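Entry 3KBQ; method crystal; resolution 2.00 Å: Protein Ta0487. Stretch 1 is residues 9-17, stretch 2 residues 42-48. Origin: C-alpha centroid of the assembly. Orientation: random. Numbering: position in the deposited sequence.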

ATOM      1  N   ILE B   9       6.579   2.952  -0.332  1.00 21.79           N
ATOM      2  CA  ILE B   9       5.507   3.829  -0.733  1.00 21.22           C
ATOM      3  C   ILE B   9       5.436   3.778  -2.258  1.00 21.89           C
ATOM      4  O   ILE B   9       6.465   3.770  -2.948  1.00 21.99           O
ATOM      5  CB  ILE B   9       5.760   5.290  -0.287  1.00 21.66           C
ATOM      6  CG1 ILE B   9       5.779   5.415   1.259  1.00 21.28           C
ATOM      7  CG2 ILE B   9       4.644   6.231  -0.928  1.00 18.94           C
ATOM      8  CD1 ILE B   9       6.424   6.773   1.720  1.00 19.24           C
ATOM      9  N   THR B  10       4.220   3.708  -2.781  1.00 20.72           N
ATOM     10  CA  THR B  10       3.999   3.735  -4.205  1.00 22.53           C
ATOM     11  C   THR B  10       3.024   4.906  -4.416  1.00 22.07           C
ATOM     12  O   THR B  10       1.958   4.973  -3.786  1.00 22.84           O
ATOM     13  CB  THR B  10       3.311   2.433  -4.720  1.00 22.47           C
ATOM     14  OG1 THR B  10       4.141   1.303  -4.408  1.00 24.57           O
ATOM     15  CG2 THR B  10       3.106   2.477  -6.270  1.00 23.01           C
ATOM     16  N   VAL B  11       3.384   5.816  -5.307  1.00 22.02           N
ATOM     17  CA  VAL B  11       2.504   6.959  -5.636  1.00 21.42           C
ATOM     18  C   VAL B  11       1.957   6.820  -7.078  1.00 23.21           C
ATOM     19  O   VAL B  11       2.736   6.663  -8.011  1.00 23.22           O
ATOM     20  CB  VAL B  11       3.308   8.286  -5.524  1.00 21.10           C
ATOM     21  CG1 VAL B  11       2.416   9.498  -5.817  1.00 21.68           C
ATOM     22  CG2 VAL B  11       4.012   8.392  -4.107  1.00 20.22           C
ATOM     23  N   GLY B  12       0.645   6.874  -7.272  1.00 23.27           N
ATOM     24  CA  GLY B  12       0.099   6.743  -8.611  1.00 24.18           C
ATOM     25  C   GLY B  12      -1.352   6.280  -8.589  1.00 24.55           C
ATOM     26  O   GLY B  12      -1.669   5.164  -8.153  1.00 22.72           O
ATOM     27  N   ASN B  13      -2.235   7.157  -9.042  1.00 25.19           N
ATOM     28  CA  ASN B  13      -3.654   6.843  -9.168  1.00 26.52           C
ATOM     29  C   ASN B  13      -3.935   5.563  -9.944  1.00 26.38           C
ATOM     30  O   ASN B  13      -4.889   4.859  -9.631  1.00 26.28           O
ATOM     31  CB  ASN B  13      -4.394   8.003  -9.876  1.00 26.38           C
ATOM     32  CG  ASN B  13      -4.390   9.290  -9.054  1.00 32.05           C
ATOM     33  OD1 ASN B  13      -3.855   9.344  -7.948  1.00 34.88           O
ATOM     34  ND2 ASN B  13      -4.971  10.343  -9.610  1.00 34.64           N
ATOM     35  N   GLU B  14      -3.131   5.275 -10.966  1.00 26.61           N
ATOM     36  CA  GLU B  14      -3.412   4.109 -11.799  1.00 28.22           C
ATOM     37  C   GLU B  14      -3.228   2.785 -11.025  1.00 27.59           C
ATOM     38  O   GLU B  14      -3.903   1.807 -11.317  1.00 27.49           O
ATOM     39  CB  GLU B  14      -2.585   4.125 -13.106  1.00 29.14           C
ATOM     40  CG  GLU B  14      -1.071   3.889 -12.886  1.00 31.84           C
ATOM     41  CD  GLU B  14      -0.350   5.039 -12.160  1.00 36.70           C
ATOM     42  OE1 GLU B  14      -0.910   6.174 -12.088  1.00 38.41           O
ATOM     43  OE2 GLU B  14       0.768   4.783 -11.635  1.00 36.30           O
ATOM     44  N   ILE B  15      -2.305   2.778 -10.057  1.00 26.87           N
ATOM     45  CA  ILE B  15      -2.115   1.624  -9.179  1.00 26.52           C
ATOM     46  C   ILE B  15      -3.341   1.491  -8.307  1.00 27.02           C
ATOM     47  O   ILE B  15      -3.854   0.397  -8.170  1.00 26.77           O
ATOM     48  CB  ILE B  15      -0.824   1.723  -8.281  1.00 26.56           C
ATOM     49  CG1 ILE B  15       0.434   1.896  -9.151  1.00 30.05           C
ATOM     50  CG2 ILE B  15      -0.662   0.505  -7.359  1.00 28.60           C
ATOM     51  CD1 ILE B  15       0.558   0.898 -10.270  1.00 35.08           C
ATOM     52  N   LEU B  16      -3.780   2.589  -7.675  1.00 25.10           N
ATOM     53  CA  LEU B  16      -4.979   2.506  -6.772  1.00 25.09           C
ATOM     54  C   LEU B  16      -6.178   2.015  -7.535  1.00 25.11           C
ATOM     55  O   LEU B  16      -6.989   1.206  -7.038  1.00 25.28           O
ATOM     56  CB  LEU B  16      -5.324   3.871  -6.210  1.00 24.35           C
ATOM     57  CG  LEU B  16      -4.336   4.256  -5.118  1.00 26.34           C
ATOM     58  CD1 LEU B  16      -4.513   5.710  -4.773  1.00 25.82           C
ATOM     59  CD2 LEU B  16      -4.518   3.371  -3.845  1.00 24.04           C
ATOM     60  N   LYS B  17      -6.321   2.534  -8.752  1.00 24.12           N
ATOM     61  CA  LYS B  17      -7.448   2.152  -9.566  1.00 24.69           C
ATOM     62  C   LYS B  17      -7.320   0.768 -10.183  1.00 23.79           C
ATOM     63  O   LYS B  17      -8.230   0.329 -10.849  1.00 22.76           O
ATOM     64  CB  LYS B  17      -7.684   3.160 -10.687  1.00 24.95           C
ATOM     65  CG  LYS B  17      -8.222   4.495 -10.219  1.00 28.66           C
ATOM     66  CD  LYS B  17      -8.252   5.525 -11.383  1.00 34.27           C
ATOM     67  CE  LYS B  17      -6.922   5.450 -12.149  1.00 40.50           C
ATOM     68  NZ  LYS B  17      -6.497   6.701 -12.901  1.00 45.34           N
ATOM     69  N   GLY B  42       3.444  -1.138   3.612  1.00 22.71           N
ATOM     70  CA  GLY B  42       3.430  -0.642   2.216  1.00 21.30           C
ATOM     71  C   GLY B  42       2.287   0.366   2.136  1.00 21.96           C
ATOM     72  O   GLY B  42       1.232   0.200   2.801  1.00 21.37           O
ATOM     73  N   PHE B  43       2.501   1.455   1.412  1.00 21.09           N
ATOM     74  CA  PHE B  43       1.483   2.498   1.273  1.00 22.61           C
ATOM     75  C   PHE B  43       1.299   2.745  -0.212  1.00 22.53           C
ATOM     76  O   PHE B  43       2.281   2.782  -0.972  1.00 23.41           O
ATOM     77  CB  PHE B  43       1.969   3.809   1.901  1.00 22.44           C
ATOM     78  CG  PHE B  43       2.347   3.689   3.332  1.00 24.16           C
ATOM     79  CD1 PHE B  43       1.430   3.978   4.309  1.00 25.96           C
ATOM     80  CD2 PHE B  43       3.659   3.284   3.693  1.00 23.05           C
ATOM     81  CE1 PHE B  43       1.793   3.869   5.684  1.00 28.66           C
ATOM     82  CE2 PHE B  43       4.034   3.177   4.997  1.00 25.14           C
ATOM     83  CZ  PHE B  43       3.091   3.470   6.028  1.00 27.41           C
ATOM     84  N   VAL B  44       0.059   2.890  -0.630  1.00 22.00           N
ATOM     85  CA  VAL B  44      -0.220   3.328  -1.992  1.00 22.15           C
ATOM     86  C   VAL B  44      -1.081   4.562  -1.865  1.00 22.07           C
ATOM     87  O   VAL B  44      -2.135   4.561  -1.219  1.00 21.99           O
ATOM     88  CB  VAL B  44      -0.921   2.255  -2.843  1.00 21.87           C
ATOM     89  CG1 VAL B  44      -0.985   2.724  -4.308  1.00 21.07           C
ATOM     90  CG2 VAL B  44      -0.165   0.897  -2.732  1.00 22.41           C
ATOM     91  N   VAL B  45      -0.629   5.625  -2.508  1.00 22.85           N
ATOM     92  CA  VAL B  45      -1.334   6.868  -2.425  1.00 22.48           C
ATOM     93  C   VAL B  45      -1.495   7.528  -3.800  1.00 22.84           C
ATOM     94  O   VAL B  45      -0.763   7.237  -4.733  1.00 23.76           O
ATOM     95  CB  VAL B  45      -0.657   7.858  -1.460  1.00 22.25           C
ATOM     96  CG1 VAL B  45      -0.722   7.310   0.017  1.00 20.86           C
ATOM     97  CG2 VAL B  45       0.791   8.235  -1.942  1.00 21.83           C
ATOM     98  N   MET B  46      -2.455   8.438  -3.869  1.00 22.62           N
ATOM     99  CA  MET B  46      -2.752   9.225  -5.076  1.00 24.10           C
ATOM    100  C   MET B  46      -1.690  10.274  -5.313  1.00 24.75           C
ATOM    101  O   MET B  46      -0.934  10.658  -4.380  1.00 23.85           O
ATOM    102  CB  MET B  46      -4.107   9.974  -4.884  1.00 22.37           C
ATOM    103  CG  MET B  46      -5.357   9.015  -4.888  1.00 23.89           C
ATOM    104  SD  MET B  46      -7.004   9.855  -4.688  1.00 23.05           S
ATOM    105  CE  MET B  46      -6.694  10.675  -3.226  1.00 24.58           C
ATOM    106  N   ASP B  47      -1.684  10.780  -6.553  1.00 25.25           N
ATOM    107  CA  ASP B  47      -0.897  11.937  -6.910  1.00 26.65           C
ATOM    108  C   ASP B  47      -1.465  13.163  -6.239  1.00 26.28           C
ATOM    109  O   ASP B  47      -2.149  13.957  -6.868  1.00 25.18           O
ATOM    110  CB  ASP B  47      -0.865  12.091  -8.441  1.00 26.06           C
ATOM    111  CG  ASP B  47      -0.239  10.861  -9.089  1.00 30.05           C
ATOM    112  OD1 ASP B  47       0.996  10.699  -8.879  1.00 33.41           O
ATOM    113  OD2 ASP B  47      -0.966  10.028  -9.700  1.00 31.50           O
ATOM    114  N   ASP B  48      -1.113  13.361  -4.977  1.00 24.96           N
ATOM    115  CA  ASP B  48      -1.798  14.370  -4.177  1.00 25.11           C
ATOM    116  C   ASP B  48      -0.857  14.755  -3.038  1.00 24.64           C
ATOM    117  O   ASP B  48      -0.406  13.847  -2.296  1.00 21.97           O
ATOM    118  CB  ASP B  48      -3.043  13.704  -3.575  1.00 26.20           C
ATOM    119  CG  ASP B  48      -3.786  14.612  -2.631  1.00 29.58           C
ATOM    120  OD1 ASP B  48      -4.903  14.990  -3.012  1.00 32.20           O
ATOM    121  OD2 ASP B  48      -3.245  14.975  -1.538  1.00 31.49           O
TER
HETATM  122  O   HOH W   1       3.777   0.628  -1.853  1.00 25.53           O

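Where the two parallel strands end, a reciprocal pair of hydrogen bonds between Asn 13 and Asp 47 carries the pairing on, linking the start of the helix in the first stretch to the loop that follows the strand in the second. The backbone N of Asn 13 donates to Asp 47 OD2 at 3.2 Å, nearly linearly, while the backbone N of Asp 47 donates to Asn 13 OD1 at 3.0 Å. Each residue thus offers its main-chain NH to the other's side chain. Both side chains adopt m rotamers, and although their CA-to-CB bonds point sideways, their ends come nearer to the opposing stretch. A short side chain ending in an acceptor oxygen suits both positions.

Before this clasp, strand 9-11 runs alongside strand 42-45 with an angle of 12° between their directions. Thr 10, the central residue of strand 9-11, uses both of its backbone polar groups: its N donates to Phe 43 O (2.8 Å), and its O accepts from Val 45 N (3.0 Å). The ladder closes with Gly 12 N donating to Val 45 O at 2.9 Å. The same carbonyls receive CA-H...O contacts, as from Val 44 CA to Thr 10 O at 3.3 Å. A water also donates to Phe 43 O (2.8 Å from the water oxygen) and lies 2.7 Å from Thr 10 OG1, so the threonine hydroxyl is linked through it to the neighboring strand.

Ile 9, Val 11, Phe 43 and Val 45 share one face of the sheet. Ile 9 CG1 packs obliquely against the Phe 43 ring, 3.9 Å from CD2, and Val 11 CG2 meets Val 45 CG2 at 3.9 Å. These branched and aromatic side chains are all buried. On the other face, Val 44 lies beside Thr 10 and is covered by the helix that follows strand 9-11: its CG1 is 3.6 Å from Leu 16 CD2 and 3.8 Å from Ile 15 CG2. Leu 16 points toward the second stretch and also reaches Met 46, with CD1 3.4 Å from CG, so that one buried leucine joins strand and loop. In all, 618 Å² is buried between the stretches, counting both sides.

Gly 12 makes the turn from strand to helix at the N-cap position. Its phi/psi of 157/114 would jam a CB against the preceding carbonyl oxygen, and an ideal CB would also lie 2.4 Å from Glu 14 OE2; glycine alone fits. Its O accepts weak hydrogen bonds from Ile 15 N and Leu 16 N, at 3.1 and 3.4 Å, as the chain enters the helix.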